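Long-range contact in RTX toxin (Vibrio vulnificus CMCP6, PDB 6A7H), which probably acts as a Ras/Rap1-specific endopeptidase that inactivates Ras and Rap1 small GTPases: residues Arg319-Gln324 / Val374-Asn379. Residues are numbered along the deposited sequence; the frame is centred on the assembly and turned at random.
Sequences RFVNEQ and VTLFEN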
loop_
_atom_site.group_PDB
_atom_site.type_symbol
_atom_site.label_atom_id
_atom_site.label_comp_id
_atom_site.label_asym_id
_atom_site.label_seq_id
_atom_site.Cartn_x
_atom_site.Cartn_y
_atom_site.Cartn_z
ATOM N N ARG A 319 27.506 5.348 2.753
ATOM C CA ARG A 319 28.954 5.194 2.843
ATOM C C ARG A 319 29.346 4.771 4.254
ATOM O O ARG A 319 30.076 3.800 4.427
ATOM C CB ARG A 319 29.675 6.490 2.469
ATOM C CG ARG A 319 31.194 6.429 2.661
ATOM C CD ARG A 319 31.830 7.827 2.661
ATOM N NE ARG A 319 31.166 8.702 3.631
ATOM C CZ ARG A 319 31.452 8.740 4.930
ATOM N NH1 ARG A 319 32.408 7.963 5.430
ATOM N NH2 ARG A 319 30.777 9.558 5.730
ATOM N N PHE A 320 28.838 5.491 5.255
ATOM C CA PHE A 320 29.228 5.255 6.648
ATOM C C PHE A 320 28.898 3.839 7.124
ATOM O O PHE A 320 29.738 3.167 7.724
ATOM C CB PHE A 320 28.557 6.262 7.595
ATOM C CG PHE A 320 28.820 5.976 9.050
ATOM C CD1 PHE A 320 29.950 6.486 9.673
ATOM C CD2 PHE A 320 27.949 5.183 9.791
ATOM C CE1 PHE A 320 30.204 6.220 11.016
ATOM C CE2 PHE A 320 28.196 4.902 11.120
ATOM C CZ PHE A 320 29.326 5.425 11.741
ATOM N N VAL A 321 27.669 3.404 6.878
ATOM C CA VAL A 321 27.231 2.077 7.307
ATOM C C VAL A 321 28.135 0.989 6.735
ATOM O O VAL A 321 28.403 -0.020 7.398
ATOM C CB VAL A 321 25.765 1.819 6.894
ATOM C CG1 VAL A 321 25.436 0.355 6.968
ATOM C CG2 VAL A 321 24.837 2.597 7.803
ATOM N N ASN A 322 28.623 1.224 5.515
ATOM C CA ASN A 322 29.502 0.287 4.819
ATOM C C ASN A 322 30.934 0.324 5.347
ATOM O O ASN A 322 31.475 -0.701 5.755
ATOM C CB ASN A 322 29.498 0.573 3.313
ATOM C CG ASN A 322 29.936 -0.624 2.483
ATOM O OD1 ASN A 322 30.060 -1.742 2.990
ATOM N ND2 ASN A 322 30.179 -0.391 1.197
ATOM N N GLU A 323 31.537 1.511 5.342
ATOM C CA GLU A 323 32.932 1.688 5.751
ATOM C C GLU A 323 33.165 1.454 7.247
ATOM O O GLU A 323 34.228 0.989 7.656
ATOM C CB GLU A 323 33.415 3.098 5.392
ATOM C CG GLU A 323 33.355 3.469 3.916
ATOM C CD GLU A 323 33.988 4.834 3.623
ATOM O OE1 GLU A 323 34.179 5.142 2.424
ATOM O OE2 GLU A 323 34.291 5.601 4.578
ATOM N N GLN A 324 32.177 1.808 8.063
ATOM C CA GLN A 324 32.301 1.689 9.515
ATOM C C GLN A 324 31.474 0.547 10.083
ATOM O O GLN A 324 31.095 0.584 11.253
ATOM C CB GLN A 324 31.879 2.990 10.198
ATOM C CG GLN A 324 32.761 4.170 9.864
ATOM C CD GLN A 324 34.216 3.909 10.173
ATOM O OE1 GLN A 324 34.546 3.208 11.133
ATOM N NE2 GLN A 324 35.102 4.468 9.352
ATOM N N VAL A 374 27.068 -3.217 -3.996
ATOM C CA VAL A 374 26.976 -4.637 -3.719
ATOM C C VAL A 374 27.867 -4.983 -2.513
ATOM O O VAL A 374 27.539 -5.895 -1.757
ATOM C CB VAL A 374 27.363 -5.465 -4.969
ATOM C CG1 VAL A 374 28.844 -5.414 -5.177
ATOM C CG2 VAL A 374 26.908 -6.893 -4.844
ATOM N N THR A 375 28.953 -4.227 -2.292
ATOM C CA THR A 375 29.862 -4.537 -1.181
ATOM C C THR A 375 29.200 -4.366 0.189
ATOM O O THR A 375 29.596 -5.027 1.145
ATOM C CB THR A 375 31.161 -3.680 -1.193
ATOM O OG1 THR A 375 30.842 -2.289 -1.112
ATOM C CG2 THR A 375 31.982 -3.958 -2.442
ATOM N N LEU A 376 28.207 -3.487 0.284
ATOM C CA LEU A 376 27.433 -3.341 1.519
ATOM C C LEU A 376 26.853 -4.690 1.923
ATOM O O LEU A 376 26.936 -5.106 3.086
ATOM C CB LEU A 376 26.314 -2.307 1.345
ATOM C CG LEU A 376 25.327 -2.111 2.498
ATOM C CD1 LEU A 376 26.043 -1.611 3.743
ATOM C CD2 LEU A 376 24.245 -1.138 2.089
ATOM N N PHE A 377 26.285 -5.382 0.941
ATOM C CA PHE A 377 25.664 -6.680 1.171
ATOM C C PHE A 377 26.708 -7.757 1.524
ATOM O O PHE A 377 26.499 -8.543 2.460
ATOM C CB PHE A 377 24.815 -7.062 -0.060
ATOM C CG PHE A 377 23.542 -6.269 -0.151
ATOM C CD1 PHE A 377 23.572 -4.918 -0.489
ATOM C CD2 PHE A 377 22.322 -6.844 0.183
ATOM C CE1 PHE A 377 22.397 -4.154 -0.521
ATOM C CE2 PHE A 377 21.141 -6.085 0.149
ATOM C CZ PHE A 377 21.184 -4.743 -0.201
ATOM N N GLU A 378 27.839 -7.759 0.811
ATOM C CA GLU A 378 28.948 -8.682 1.106
ATOM C C GLU A 378 29.546 -8.441 2.487
ATOM O O GLU A 378 29.842 -9.384 3.224
ATOM C CB GLU A 378 30.064 -8.553 0.067
ATOM C CG GLU A 378 29.595 -8.618 -1.367
ATOM C CD GLU A 378 30.744 -8.717 -2.360
ATOM O OE1 GLU A 378 31.793 -8.063 -2.154
ATOM O OE2 GLU A 378 30.590 -9.465 -3.347
ATOM N N ASN A 379 29.749 -7.170 2.820
ATOM C CA ASN A 379 30.284 -6.807 4.120
ATOM C C ASN A 379 29.288 -7.165 5.228
ATOM O O ASN A 379 29.687 -7.669 6.272
ATOM C CB ASN A 379 30.657 -5.321 4.146
ATOM C CG ASN A 379 31.930 -5.022 3.340
ATOM O OD1 ASN A 379 32.791 -5.884 3.186
ATOM N ND2 ASN A 379 32.047 -3.797 2.831
#
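N322 sends its CG anti to the backbone N (chi1 -158°), which swings the carboxamide over to helix 374-383, while T375 holds its OG1 between the backbone N and the carbonyl carbon, turned back to receive it. The two helices pack side by side on one face of the four-stranded parallel sheet in the region related to the C2 domain of Pasteurella multocida toxin; their short segments run in roughly the same direction, 39° apart. At closest approach the axes of these segments are 9.6 Å from each other.

The carboxamide of N322 bridges T375 and N379, using ND2 as donor and OD1 as acceptor. On one end its ND2 donates to T375 OG1 at 3.1 Å, the hydroxyl lying almost in the amide plane. On the other, OD1 accepts from N379 ND2 at 2.9 Å in a nearly straight bond, one helical turn farther along the partner. That donor meets OD1 tilted 30° from the carbonyl plane, and the two amide planes are turned well away from each other. With both ends tied to residues four apart on one helix, the flip of the N322 amide is fixed.

Between those two anchors lies the backbone of L376: N322 OD1 comes to 3.4 Å from L376 CA, so the amide rests against the helix surface. On the side of these two bonds that faces the sheet, the contact becomes apolar. V321 and L376 both touch the sheet itself, on I336 and L338 of strand 333-338, and L376 and N379 also touch M325 at the start of helix 325-330. The two hydrogen bonds thus sit on the outer side of an apolar seam, where V321 CG1 reaches L376 CD1 at 3.8 Å.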